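Local coordinates for GTP-binding protein (Thermus thermophilus, PDB 2DBY) that binds guanine nucleotide, here GDP, and is probably a magnesium-dependent ATPase of the YchF/OLA1 type that associates with the ribosome, at residues A[15-23]-A[243-251]. Sequence-based numbering, arbitrary orientation.
Sequences STLFNALTR and ARLEAELAE. With GDP (guanosine-5'-diphosphate), chain B.
The guanidinium of Arg23 carries Glu251 over one face, with Glu251 CG 3.8 Å from Arg23 NH1, while a water sits in plane at its edge. The guanidinium and carboxylate planes are only 15° apart, and Glu251 OE1 lies well out of the guanidinium plane, 4.0 Å from Arg23 NH2; this long salt bridge therefore rests on charge alone, with no N-H aimed at the oxygen. The fold is that of a P-loop GTPase: 15-23 belongs to the helix that follows the phosphate-binding loop, and 243-251 to the helix whose first turn carries the base-binding residues Ala243 and Arg244. Their axes approach to 7.7 Å at 26°, close to parallel, a spacing consistent with the alanines at the interface, Ala20, Ala243, Ala247 and Ala250. Ala20 CB rests on the backbone of the other helix, 3.7 Å from Glu246 O, between Ala247 and Ala250; Leu271 of helix 270-281 also touches Leu17 and Ala20. Nearer the nucleotide, Thr16 divides its branches. With CG2 anti to the backbone N, that methyl reaches Ala243 O at 3.5 Å, whereas OG1, beside the N, donates to GDP O1A. The first turns of both helices meet GDP: Ser15 N and Thr16 N donate to O3B and O1A, and Arg244 N donates to O6 with an angle of 169°, while Arg244 CB approaches the base at C6. At the far end, the same water accepts from Arg23 NH1 at 2.9 Å and donates to Ala250 O at 2.7 Å.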
ATOM      1  N   SER A  15     -11.624 -10.010 -11.957  1.00 15.03           N
ATOM      2  CA  SER A  15     -10.777 -11.089 -12.467  1.00 17.28           C
ATOM      3  C   SER A  15      -9.945 -10.585 -13.638  1.00 14.94           C
ATOM      4  O   SER A  15      -8.827 -11.019 -13.827  1.00 16.18           O
ATOM      5  CB  SER A  15     -11.614 -12.292 -12.907  1.00 23.69           C
ATOM      6  OG  SER A  15     -12.533 -11.914 -13.899  1.00 34.19           O
ATOM      7  N   THR A  16     -10.493  -9.636 -14.389  1.00 15.47           N
ATOM      8  CA  THR A  16      -9.783  -9.053 -15.519  1.00 14.29           C
ATOM      9  C   THR A  16      -8.586  -8.289 -14.973  1.00 16.91           C
ATOM     10  O   THR A  16      -7.473  -8.427 -15.476  1.00 15.58           O
ATOM     11  CB  THR A  16     -10.696  -8.108 -16.300  1.00 16.19           C
ATOM     12  OG1 THR A  16     -11.773  -8.868 -16.859  1.00 18.54           O
ATOM     13  CG2 THR A  16      -9.919  -7.415 -17.435  1.00 15.35           C
ATOM     14  N   LEU A  17      -8.812  -7.510 -13.916  1.00 12.59           N
ATOM     15  CA  LEU A  17      -7.726  -6.763 -13.302  1.00 12.16           C
ATOM     16  C   LEU A  17      -6.703  -7.760 -12.795  1.00 15.63           C
ATOM     17  O   LEU A  17      -5.511  -7.508 -12.852  1.00 12.62           O
ATOM     18  CB  LEU A  17      -8.227  -5.903 -12.136  1.00 12.74           C
ATOM     19  CG  LEU A  17      -7.154  -5.031 -11.474  1.00 13.59           C
ATOM     20  CD1 LEU A  17      -6.532  -4.020 -12.458  1.00 10.21           C
ATOM     21  CD2 LEU A  17      -7.814  -4.285 -10.309  1.00 16.12           C
ATOM     22  N   PHE A  18      -7.155  -8.891 -12.253  1.00 12.84           N
ATOM     23  CA  PHE A  18      -6.153  -9.858 -11.832  1.00 16.26           C
ATOM     24  C   PHE A  18      -5.424 -10.575 -12.960  1.00 18.93           C
ATOM     25  O   PHE A  18      -4.343 -11.117 -12.728  1.00 25.06           O
ATOM     26  CB  PHE A  18      -6.715 -10.866 -10.863  1.00 18.90           C
ATOM     27  CG  PHE A  18      -6.549 -10.436  -9.470  1.00 16.12           C
ATOM     28  CD1 PHE A  18      -7.559  -9.723  -8.828  1.00 19.84           C
ATOM     29  CD2 PHE A  18      -5.326 -10.607  -8.835  1.00 17.10           C
ATOM     30  CE1 PHE A  18      -7.357  -9.175  -7.565  1.00 23.60           C
ATOM     31  CE2 PHE A  18      -5.104 -10.067  -7.579  1.00 22.26           C
ATOM     32  CZ  PHE A  18      -6.132  -9.342  -6.936  1.00 24.38           C
ATOM     33  N   ASN A  19      -5.966 -10.593 -14.171  1.00 22.54           N
ATOM     34  CA  ASN A  19      -5.186 -11.207 -15.266  1.00 20.38           C
ATOM     35  C   ASN A  19      -3.958 -10.316 -15.396  1.00 19.64           C
ATOM     36  O   ASN A  19      -2.826 -10.783 -15.547  1.00 17.92           O
ATOM     37  CB  ASN A  19      -5.912 -11.174 -16.625  1.00 20.18           C
ATOM     38  CG  ASN A  19      -7.096 -12.106 -16.686  1.00 28.19           C
ATOM     39  OD1 ASN A  19      -7.107 -13.144 -16.036  1.00 27.26           O
ATOM     40  ND2 ASN A  19      -8.112 -11.732 -17.483  1.00 28.83           N
ATOM     41  N   ALA A  20      -4.189  -9.013 -15.326  1.00 15.74           N
ATOM     42  CA  ALA A  20      -3.096  -8.057 -15.453  1.00 16.40           C
ATOM     43  C   ALA A  20      -2.084  -8.153 -14.314  1.00 13.83           C
ATOM     44  O   ALA A  20      -0.865  -8.118 -14.526  1.00 13.48           O
ATOM     45  CB  ALA A  20      -3.662  -6.650 -15.544  1.00 14.13           C
ATOM     46  N   LEU A  21      -2.589  -8.270 -13.092  1.00  9.98           N
ATOM     47  CA  LEU A  21      -1.731  -8.358 -11.939  1.00 12.91           C
ATOM     48  C   LEU A  21      -0.905  -9.644 -11.965  1.00 11.66           C
ATOM     49  O   LEU A  21       0.278  -9.626 -11.629  1.00 11.48           O
ATOM     50  CB  LEU A  21      -2.589  -8.290 -10.667  1.00 11.91           C
ATOM     51  CG  LEU A  21      -3.156  -6.894 -10.400  1.00 13.50           C
ATOM     52  CD1 LEU A  21      -4.250  -6.951  -9.324  1.00 20.73           C
ATOM     53  CD2 LEU A  21      -2.012  -5.977  -9.948  1.00 19.36           C
ATOM     54  N   THR A  22      -1.514 -10.762 -12.361  1.00 10.65           N
ATOM     55  CA  THR A  22      -0.729 -12.001 -12.376  1.00 14.04           C
ATOM     56  C   THR A  22       0.359 -11.923 -13.454  1.00 12.58           C
ATOM     57  O   THR A  22       1.460 -12.435 -13.269  1.00 13.85           O
ATOM     58  CB  THR A  22      -1.644 -13.229 -12.529  1.00 17.38           C
ATOM     59  OG1 THR A  22      -2.513 -13.286 -11.387  1.00 17.04           O
ATOM     60  CG2 THR A  22      -0.817 -14.543 -12.567  1.00 15.49           C
ATOM     61  N   ARG A  23       0.072 -11.279 -14.573  1.00 12.55           N
ATOM     62  CA  ARG A  23       1.120 -11.124 -15.586  1.00 13.35           C
ATOM     63  C   ARG A  23       2.252 -10.237 -15.031  1.00 16.16           C
ATOM     64  O   ARG A  23       3.448 -10.552 -15.153  1.00 13.38           O
ATOM     65  CB  ARG A  23       0.538 -10.494 -16.866  1.00 10.52           C
ATOM     66  CG  ARG A  23      -0.353 -11.439 -17.643  1.00 11.21           C
ATOM     67  CD  ARG A  23      -1.005 -10.701 -18.805  1.00 14.76           C
ATOM     68  NE  ARG A  23      -1.777 -11.565 -19.710  1.00 17.27           N
ATOM     69  CZ  ARG A  23      -1.221 -12.322 -20.658  1.00 16.15           C
ATOM     70  NH1 ARG A  23       0.109 -12.337 -20.811  1.00 11.64           N
ATOM     71  NH2 ARG A  23      -1.992 -13.030 -21.476  1.00 16.28           N
ATOM     72  N   ALA A 243      -9.658  -1.990 -16.314  1.00 15.62           N
ATOM     73  CA  ALA A 243      -9.110  -3.331 -16.108  1.00 14.62           C
ATOM     74  C   ALA A 243      -8.829  -3.996 -17.442  1.00 13.30           C
ATOM     75  O   ALA A 243      -7.820  -4.669 -17.616  1.00 12.83           O
ATOM     76  CB  ALA A 243     -10.108  -4.196 -15.308  1.00 14.95           C
ATOM     77  N   ARG A 244      -9.748  -3.849 -18.384  1.00 13.83           N
ATOM     78  CA  ARG A 244      -9.520  -4.472 -19.679  1.00 16.09           C
ATOM     79  C   ARG A 244      -8.257  -3.933 -20.344  1.00 13.40           C
ATOM     80  O   ARG A 244      -7.450  -4.697 -20.891  1.00 13.06           O
ATOM     81  CB  ARG A 244     -10.716  -4.248 -20.603  1.00 25.33           C
ATOM     82  CG  ARG A 244     -10.530  -4.886 -21.964  1.00 32.79           C
ATOM     83  CD  ARG A 244     -11.808  -4.890 -22.763  1.00 43.03           C
ATOM     84  NE  ARG A 244     -11.553  -5.298 -24.142  1.00 53.50           N
ATOM     85  CZ  ARG A 244     -12.488  -5.375 -25.081  1.00 55.89           C
ATOM     86  NH1 ARG A 244     -13.747  -5.074 -24.782  1.00 58.84           N
ATOM     87  NH2 ARG A 244     -12.163  -5.743 -26.317  1.00 54.07           N
ATOM     88  N   LEU A 245      -8.081  -2.624 -20.314  1.00 12.00           N
ATOM     89  CA  LEU A 245      -6.890  -2.028 -20.919  1.00 12.55           C
ATOM     90  C   LEU A 245      -5.634  -2.527 -20.213  1.00 15.44           C
ATOM     91  O   LEU A 245      -4.630  -2.837 -20.847  1.00 12.48           O
ATOM     92  CB  LEU A 245      -6.939  -0.505 -20.825  1.00 13.22           C
ATOM     93  CG  LEU A 245      -5.705   0.214 -21.400  1.00 14.88           C
ATOM     94  CD1 LEU A 245      -5.610  -0.062 -22.899  1.00 22.00           C
ATOM     95  CD2 LEU A 245      -5.849   1.723 -21.161  1.00 14.51           C
ATOM     96  N   GLU A 246      -5.673  -2.607 -18.884  1.00 11.33           N
ATOM     97  CA  GLU A 246      -4.494  -3.076 -18.177  1.00 11.85           C
ATOM     98  C   GLU A 246      -4.135  -4.502 -18.561  1.00 12.29           C
ATOM     99  O   GLU A 246      -2.953  -4.836 -18.690  1.00 12.68           O
ATOM    100  CB  GLU A 246      -4.698  -2.998 -16.653  1.00 14.36           C
ATOM    101  CG  GLU A 246      -4.838  -1.560 -16.159  1.00 13.75           C
ATOM    102  CD  GLU A 246      -3.673  -0.682 -16.587  1.00 17.98           C
ATOM    103  OE1 GLU A 246      -3.914   0.395 -17.174  1.00 17.05           O
ATOM    104  OE2 GLU A 246      -2.514  -1.074 -16.340  1.00 16.96           O
ATOM    105  N   ALA A 247      -5.135  -5.354 -18.726  1.00 11.76           N
ATOM    106  CA  ALA A 247      -4.848  -6.737 -19.098  1.00 14.88           C
ATOM    107  C   ALA A 247      -4.207  -6.778 -20.483  1.00 17.41           C
ATOM    108  O   ALA A 247      -3.273  -7.568 -20.725  1.00 14.18           O
ATOM    109  CB  ALA A 247      -6.122  -7.547 -19.089  1.00 17.21           C
ATOM    110  N   GLU A 248      -4.702  -5.941 -21.394  1.00 12.32           N
ATOM    111  CA  GLU A 248      -4.142  -5.903 -22.759  1.00 14.18           C
ATOM    112  C   GLU A 248      -2.698  -5.383 -22.747  1.00 11.05           C
ATOM    113  O   GLU A 248      -1.813  -5.967 -23.364  1.00 13.97           O
ATOM    114  CB  GLU A 248      -5.011  -5.021 -23.655  1.00 16.03           C
ATOM    115  CG  GLU A 248      -6.409  -5.611 -23.864  1.00 19.42           C
ATOM    116  CD  GLU A 248      -7.394  -4.635 -24.465  1.00 21.90           C
ATOM    117  OE1 GLU A 248      -7.077  -3.434 -24.551  1.00 20.82           O
ATOM    118  OE2 GLU A 248      -8.509  -5.077 -24.840  1.00 30.25           O
ATOM    119  N   LEU A 249      -2.447  -4.297 -22.022  1.00 15.07           N
ATOM    120  CA  LEU A 249      -1.099  -3.748 -21.936  1.00 15.47           C
ATOM    121  C   LEU A 249      -0.080  -4.697 -21.281  1.00 16.21           C
ATOM    122  O   LEU A 249       1.088  -4.729 -21.690  1.00 14.97           O
ATOM    123  CB  LEU A 249      -1.098  -2.428 -21.161  1.00 15.14           C
ATOM    124  CG  LEU A 249      -1.835  -1.259 -21.828  1.00 14.43           C
ATOM    125  CD1 LEU A 249      -2.053  -0.141 -20.799  1.00 17.26           C
ATOM    126  CD2 LEU A 249      -1.006  -0.729 -23.008  1.00 14.88           C
ATOM    127  N   ALA A 250      -0.520  -5.451 -20.281  1.00 14.22           N
ATOM    128  CA  ALA A 250       0.352  -6.371 -19.546  1.00 12.43           C
ATOM    129  C   ALA A 250       0.871  -7.504 -20.419  1.00 14.81           C
ATOM    130  O   ALA A 250       1.837  -8.159 -20.067  1.00 14.00           O
ATOM    131  CB  ALA A 250      -0.388  -6.948 -18.333  1.00 13.94           C
ATOM    132  N   GLU A 251       0.214  -7.747 -21.541  1.00 13.75           N
ATOM    133  CA  GLU A 251       0.650  -8.802 -22.462  1.00 14.99           C
ATOM    134  C   GLU A 251       1.840  -8.328 -23.297  1.00 16.30           C
ATOM    135  O   GLU A 251       2.581  -9.140 -23.878  1.00 16.90           O
ATOM    136  CB  GLU A 251      -0.519  -9.166 -23.385  1.00 18.48           C
ATOM    137  CG  GLU A 251      -0.364 -10.463 -24.095  1.00 23.90           C
ATOM    138  CD  GLU A 251      -1.567 -10.798 -24.956  1.00 21.91           C
ATOM    139  OE1 GLU A 251      -2.712 -10.553 -24.523  1.00 20.06           O
ATOM    140  OE2 GLU A 251      -1.352 -11.331 -26.063  1.00 28.02           O
TER
HETATM  141  PB  GDP B 501     -15.479 -10.078 -11.871  0.62 27.51           P
HETATM  142  O1B GDP B 501     -16.802 -10.823 -11.763  0.62 26.09           O
HETATM  143  O2B GDP B 501     -15.426  -8.812 -10.858  0.62 12.57           O
HETATM  144  O3B GDP B 501     -14.207 -10.907 -12.037  0.62 23.11           O
HETATM  145  O3A GDP B 501     -15.620  -9.339 -13.326  0.62 27.76           O
HETATM  146  PA  GDP B 501     -14.910  -9.684 -14.734  0.62 36.75           P
HETATM  147  O1A GDP B 501     -13.452  -9.586 -14.599  0.62 19.44           O
HETATM  148  O2A GDP B 501     -15.317 -11.166 -15.209  0.62 33.40           O
HETATM  149  O5' GDP B 501     -15.405  -8.602 -15.827  0.62 40.67           O
HETATM  150  C5' GDP B 501     -16.819  -8.726 -16.015  0.62 49.07           C
HETATM  151  C4' GDP B 501     -17.174  -8.260 -17.450  0.62 51.81           C
HETATM  152  O4' GDP B 501     -16.798  -6.847 -17.691  0.62 53.64           O
HETATM  153  C3' GDP B 501     -16.456  -9.017 -18.559  0.62 52.74           C
HETATM  154  O3' GDP B 501     -17.034  -9.573 -19.739  0.62 57.49           O
HETATM  155  C2' GDP B 501     -15.161  -8.185 -18.749  0.62 54.44           C
HETATM  156  O2' GDP B 501     -14.734  -8.394 -20.117  0.62 57.11           O
HETATM  157  C1' GDP B 501     -15.751  -6.783 -18.752  0.62 52.49           C
HETATM  158  N9  GDP B 501     -14.769  -5.729 -18.362  0.62 47.77           N
HETATM  159  C8  GDP B 501     -13.942  -5.735 -17.254  0.62 44.91           C
HETATM  160  N7  GDP B 501     -13.220  -4.648 -17.215  0.62 36.19           N
HETATM  161  C5  GDP B 501     -13.530  -3.873 -18.289  0.62 41.36           C
HETATM  162  C6  GDP B 501     -13.084  -2.595 -18.768  0.62 38.65           C
HETATM  163  O6  GDP B 501     -12.238  -1.980 -18.161  0.62 21.73           O
HETATM  164  N1  GDP B 501     -13.632  -2.083 -19.929  0.62 38.06           N
HETATM  165  C2  GDP B 501     -14.598  -2.794 -20.617  0.62 44.46           C
HETATM  166  N2  GDP B 501     -15.129  -2.265 -21.765  0.62 45.35           N
HETATM  167  N3  GDP B 501     -15.026  -3.987 -20.182  0.62 46.55           N
HETATM  168  C4  GDP B 501     -14.526  -4.556 -19.040  0.62 44.82           C
HETATM  169  O   HOH W   1       2.279 -10.830 -19.709  1.00 14.03           O